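Local coordinates for acyl-CoA N-acyltransferases (NAT) superfamily protein (Arabidopsis thaliana, PDB 6TH0) that probably transfers the acetyl group of acetyl-CoA to the N-terminal methionine of transmembrane proteins and to protein lysines, here through its GNAT-fold domain, at residues D44-D52 against L63-I71. Numbering follows the deposited sequence.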
ATOM      1  N   ASP A  44      -0.330   4.013  13.558  1.00 71.25           N
ATOM      2  CA  ASP A  44      -0.823   2.755  13.010  1.00 68.90           C
ATOM      3  C   ASP A  44      -0.820   2.714  11.491  1.00 63.50           C
ATOM      4  O   ASP A  44      -1.146   1.662  10.932  1.00 69.72           O
ATOM      5  CB  ASP A  44      -2.229   2.438  13.500  1.00 73.44           C
ATOM      6  CG  ASP A  44      -3.238   3.490  13.081  1.00 76.73           C
ATOM      7  OD1 ASP A  44      -2.815   4.558  12.591  1.00 74.00           O
ATOM      8  OD2 ASP A  44      -4.452   3.256  13.254  1.00 80.08           O
ATOM      9  N   ILE A  45      -0.336   3.757  10.822  1.00 55.21           N
ATOM     10  CA  ILE A  45      -0.154   3.736   9.380  1.00 45.93           C
ATOM     11  C   ILE A  45       1.323   3.951   9.118  1.00 54.31           C
ATOM     12  O   ILE A  45       1.931   4.876   9.667  1.00 59.69           O
ATOM     13  CB  ILE A  45      -0.981   4.820   8.660  1.00 46.14           C
ATOM     14  CG1 ILE A  45      -2.473   4.492   8.726  1.00 53.21           C
ATOM     15  CG2 ILE A  45      -0.490   5.017   7.184  1.00 42.81           C
ATOM     16  CD1 ILE A  45      -3.323   5.441   7.902  1.00 57.45           C
ATOM     17  N   VAL A  46       1.906   3.057   8.333  1.00 49.72           N
ATOM     18  CA  VAL A  46       3.276   3.185   7.880  1.00 47.49           C
ATOM     19  C   VAL A  46       3.210   3.627   6.434  1.00 48.36           C
ATOM     20  O   VAL A  46       2.274   3.285   5.693  1.00 49.76           O
ATOM     21  CB  VAL A  46       4.108   1.898   8.062  1.00 49.57           C
ATOM     22  CG1 VAL A  46       4.379   1.649   9.537  1.00 57.55           C
ATOM     23  CG2 VAL A  46       3.398   0.702   7.442  1.00 52.54           C
ATOM     24  N   SER A  47       4.197   4.405   6.023  1.00 47.65           N
ATOM     25  CA  SER A  47       4.127   4.828   4.635  1.00 42.41           C
ATOM     26  C   SER A  47       5.485   5.285   4.131  1.00 50.26           C
ATOM     27  O   SER A  47       6.402   5.577   4.904  1.00 60.64           O
ATOM     28  CB  SER A  47       3.106   5.954   4.483  1.00 42.62           C
ATOM     29  OG  SER A  47       3.490   7.041   5.301  1.00 50.66           O
ATOM     30  N   TRP A  48       5.595   5.315   2.807  1.00 42.83           N
ATOM     31  CA  TRP A  48       6.831   5.659   2.128  1.00 47.33           C
ATOM     32  C   TRP A  48       6.528   6.608   0.981  1.00 46.62           C
ATOM     33  O   TRP A  48       5.523   6.453   0.282  1.00 44.59           O
ATOM     34  CB  TRP A  48       7.545   4.415   1.610  1.00 50.17           C
ATOM     35  CG  TRP A  48       8.162   3.608   2.697  1.00 51.39           C
ATOM     36  CD1 TRP A  48       9.452   3.682   3.134  1.00 61.42           C
ATOM     37  CD2 TRP A  48       7.524   2.602   3.503  1.00 53.66           C
ATOM     38  NE1 TRP A  48       9.659   2.786   4.150  1.00 62.09           N
ATOM     39  CE2 TRP A  48       8.493   2.105   4.391  1.00 56.89           C
ATOM     40  CE3 TRP A  48       6.232   2.070   3.549  1.00 49.63           C
ATOM     41  CZ2 TRP A  48       8.214   1.103   5.330  1.00 60.41           C
ATOM     42  CZ3 TRP A  48       5.953   1.072   4.469  1.00 45.72           C
ATOM     43  CH2 TRP A  48       6.942   0.604   5.358  1.00 52.52           C
ATOM     44  N   ALA A  49       7.404   7.577   0.787  1.00 44.62           N
ATOM     45  CA  ALA A  49       7.338   8.480  -0.345  1.00 49.12           C
ATOM     46  C   ALA A  49       8.503   8.165  -1.268  1.00 46.21           C
ATOM     47  O   ALA A  49       9.575   7.755  -0.821  1.00 46.19           O
ATOM     48  CB  ALA A  49       7.395   9.944   0.105  1.00 49.57           C
ATOM     49  N   ALA A  50       8.268   8.317  -2.561  1.00 45.37           N
ATOM     50  CA  ALA A  50       9.325   8.318  -3.563  1.00 50.54           C
ATOM     51  C   ALA A  50       9.553   9.755  -3.995  1.00 45.92           C
ATOM     52  O   ALA A  50       8.590  10.479  -4.257  1.00 50.13           O
ATOM     53  CB  ALA A  50       8.947   7.460  -4.771  1.00 43.55           C
ATOM     54  N   VAL A  51      10.815  10.174  -4.040  1.00 48.24           N
ATOM     55  CA  VAL A  51      11.161  11.526  -4.458  1.00 52.81           C
ATOM     56  C   VAL A  51      12.286  11.477  -5.482  1.00 59.22           C
ATOM     57  O   VAL A  51      13.110  10.557  -5.492  1.00 56.93           O
ATOM     58  CB  VAL A  51      11.570  12.411  -3.255  1.00 57.48           C
ATOM     59  CG1 VAL A  51      10.454  12.449  -2.216  1.00 54.00           C
ATOM     60  CG2 VAL A  51      12.876  11.908  -2.634  1.00 62.24           C
ATOM     61  N   ASP A  52      12.286  12.458  -6.379  1.00 62.04           N
ATOM     62  CA  ASP A  52      13.385  12.700  -7.310  1.00 63.33           C
ATOM     63  C   ASP A  52      14.002  14.034  -6.897  1.00 70.73           C
ATOM     64  O   ASP A  52      13.556  15.095  -7.335  1.00 78.33           O
ATOM     65  CB  ASP A  52      12.892  12.718  -8.753  1.00 56.58           C
ATOM     66  CG  ASP A  52      13.999  12.992  -9.755  1.00 63.78           C
ATOM     67  OD1 ASP A  52      15.170  13.171  -9.360  1.00 67.84           O
ATOM     68  OD2 ASP A  52      13.682  13.040 -10.959  1.00 67.05           O
ATOM     69  N   LEU A  63       7.028  14.636  -3.268  1.00 52.11           N
ATOM     70  CA  LEU A  63       6.925  13.219  -3.596  1.00 53.46           C
ATOM     71  C   LEU A  63       6.318  13.026  -4.984  1.00 46.27           C
ATOM     72  O   LEU A  63       5.455  13.794  -5.422  1.00 52.90           O
ATOM     73  CB  LEU A  63       6.095  12.474  -2.543  1.00 50.97           C
ATOM     74  CG  LEU A  63       4.615  12.813  -2.348  1.00 47.65           C
ATOM     75  CD1 LEU A  63       3.753  12.036  -3.313  1.00 40.75           C
ATOM     76  CD2 LEU A  63       4.189  12.518  -0.908  1.00 52.38           C
ATOM     77  N   ILE A  64       6.788  11.999  -5.687  1.00 46.70           N
ATOM     78  CA  ILE A  64       6.223  11.602  -6.969  1.00 40.68           C
ATOM     79  C   ILE A  64       5.692  10.170  -6.933  1.00 41.29           C
ATOM     80  O   ILE A  64       5.234   9.642  -7.950  1.00 40.95           O
ATOM     81  CB  ILE A  64       7.246  11.810  -8.106  1.00 46.50           C
ATOM     82  CG1 ILE A  64       8.602  11.198  -7.759  1.00 42.76           C
ATOM     83  CG2 ILE A  64       7.426  13.300  -8.364  1.00 48.73           C
ATOM     84  CD1 ILE A  64       8.651   9.687  -7.859  1.00 45.24           C
ATOM     85  N   GLY A  65       5.713   9.547  -5.762  1.00 42.52           N
ATOM     86  CA  GLY A  65       5.137   8.228  -5.585  1.00 38.19           C
ATOM     87  C   GLY A  65       4.900   8.030  -4.107  1.00 36.06           C
ATOM     88  O   GLY A  65       5.484   8.723  -3.274  1.00 41.12           O
ATOM     89  N   PHE A  66       4.005   7.099  -3.786  1.00 38.52           N
ATOM     90  CA  PHE A  66       3.662   6.890  -2.383  1.00 39.38           C
ATOM     91  C   PHE A  66       3.142   5.472  -2.213  1.00 39.64           C
ATOM     92  O   PHE A  66       2.638   4.864  -3.160  1.00 34.60           O
ATOM     93  CB  PHE A  66       2.595   7.896  -1.926  1.00 35.89           C
ATOM     94  CG  PHE A  66       1.338   7.793  -2.694  1.00 40.84           C
ATOM     95  CD1 PHE A  66       0.365   6.876  -2.330  1.00 40.73           C
ATOM     96  CD2 PHE A  66       1.152   8.544  -3.851  1.00 42.32           C
ATOM     97  CE1 PHE A  66      -0.797   6.738  -3.083  1.00 39.63           C
ATOM     98  CE2 PHE A  66       0.001   8.414  -4.594  1.00 41.67           C
ATOM     99  CZ  PHE A  66      -0.983   7.530  -4.210  1.00 39.26           C
ATOM    100  N   VAL A  67       3.282   4.939  -0.999  1.00 39.72           N
ATOM    101  CA  VAL A  67       2.547   3.748  -0.587  1.00 38.75           C
ATOM    102  C   VAL A  67       2.174   3.935   0.879  1.00 35.61           C
ATOM    103  O   VAL A  67       2.967   4.489   1.645  1.00 40.65           O
ATOM    104  CB  VAL A  67       3.368   2.461  -0.778  1.00 41.98           C
ATOM    105  CG1 VAL A  67       4.617   2.494   0.095  1.00 41.62           C
ATOM    106  CG2 VAL A  67       2.517   1.229  -0.486  1.00 38.86           C
ATOM    107  N   THR A  68       0.921   3.639   1.230  1.00 39.21           N
ATOM    108  CA  THR A  68       0.461   3.691   2.617  1.00 39.64           C
ATOM    109  C   THR A  68      -0.034   2.317   3.067  1.00 40.28           C
ATOM    110  O   THR A  68      -0.563   1.533   2.265  1.00 38.47           O
ATOM    111  CB  THR A  68      -0.650   4.711   2.803  1.00 42.39           C
ATOM    112  OG1 THR A  68      -1.772   4.327   2.001  1.00 41.94           O
ATOM    113  CG2 THR A  68      -0.166   6.100   2.385  1.00 44.25           C
ATOM    114  N   ALA A  69       0.163   2.009   4.352  1.00 43.38           N
ATOM    115  CA  ALA A  69      -0.192   0.698   4.875  1.00 41.20           C
ATOM    116  C   ALA A  69      -0.555   0.827   6.354  1.00 41.20           C
ATOM    117  O   ALA A  69      -0.069   1.715   7.056  1.00 45.78           O
ATOM    118  CB  ALA A  69       0.948  -0.319   4.703  1.00 42.90           C
ATOM    119  N   LYS A  70      -1.352  -0.111   6.845  1.00 44.12           N
ATOM    120  CA  LYS A  70      -1.677  -0.100   8.264  1.00 46.76           C
ATOM    121  C   LYS A  70      -1.471  -1.483   8.834  1.00 47.70           C
ATOM    122  O   LYS A  70      -1.452  -2.485   8.115  1.00 44.98           O
ATOM    123  CB  LYS A  70      -3.114   0.363   8.545  1.00 57.06           C
ATOM    124  CG  LYS A  70      -4.192  -0.580   8.029  1.00 52.45           C
ATOM    125  CD  LYS A  70      -5.552  -0.163   8.573  1.00 72.63           C
ATOM    126  CE  LYS A  70      -6.676  -1.049   8.048  1.00 81.00           C
ATOM    127  NZ  LYS A  70      -7.991  -0.621   8.604  1.00 89.86           N
ATOM    128  N   ILE A  71      -1.324  -1.509  10.139  1.00 48.06           N
ATOM    129  CA  ILE A  71      -1.038  -2.740  10.851  1.00 52.29           C
ATOM    130  C   ILE A  71      -2.354  -3.329  11.334  1.00 57.51           C
ATOM    131  O   ILE A  71      -3.216  -2.612  11.861  1.00 54.89           O
ATOM    132  CB  ILE A  71      -0.064  -2.454  12.000  1.00 59.73           C
ATOM    133  CG1 ILE A  71       1.174  -1.749  11.435  1.00 61.40           C
ATOM    134  CG2 ILE A  71       0.337  -3.748  12.675  1.00 63.69           C
ATOM    135  CD1 ILE A  71       1.987  -2.594  10.478  1.00 56.74           C
TER
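Trp48 and Val67 face each other as an antiparallel hydrogen-bonded pair, their side chains lying alongside and pointing the same way. Both N-H...O bonds of the pair run in the carbonyl plane, and Trp48 N to Val67 O, 3.0 Å with 164° at the hydrogen, is close to straight. Val67 holds CG1 between its backbone N and carbonyl carbon (chi1 63°), which brings that methyl to 3.8 Å from Trp48 CE3 and against Trp48 CB; helix 111-123 covers this face, Tyr122 meeting the indole and Val119 touching both residues. Next to them, Val46 CG2 rests on Ala69 CB. The strand axes run at 159° to each other, hydrogen-bonded and non-hydrogen-bonded pairs alternate from Ile45 to Ala49, and ten residues link the segments: this is the beta hairpin in the GNAT sheet preceding strand 93-102, which supplies the acetyl-CoA-binding Leu100 and Val102. On the opposite face, Ile45 can be followed outward. Ile45 CB lies 3.6 Å from Ala69 O; Ile45 CG2, anti to the backbone N, comes to 3.3 Å from Ala69 O, and Ile45 CG1 meets Lys70 CB at 4.2 Å, and the side chain as a whole touches Phe35, Asn38 and Val39 of helix 33-41. An alanine here, without CG1 and CG2, is likely to open a gap between the sheet and that helix and to leave Lys70 CB without the CG1 methylene beside it. Further along, Ser47 CB touches Thr68 CG2, and Thr68 OG1 is hydrogen-bonded to Thr99. At Ala50 the pairing breaks into a classic beta bulge: Ala50 O takes Ile64 N at 2.8 Å and, weakly, Gly65 N, and Ile64 CD1 reaches Ala50 CB at 3.8 Å.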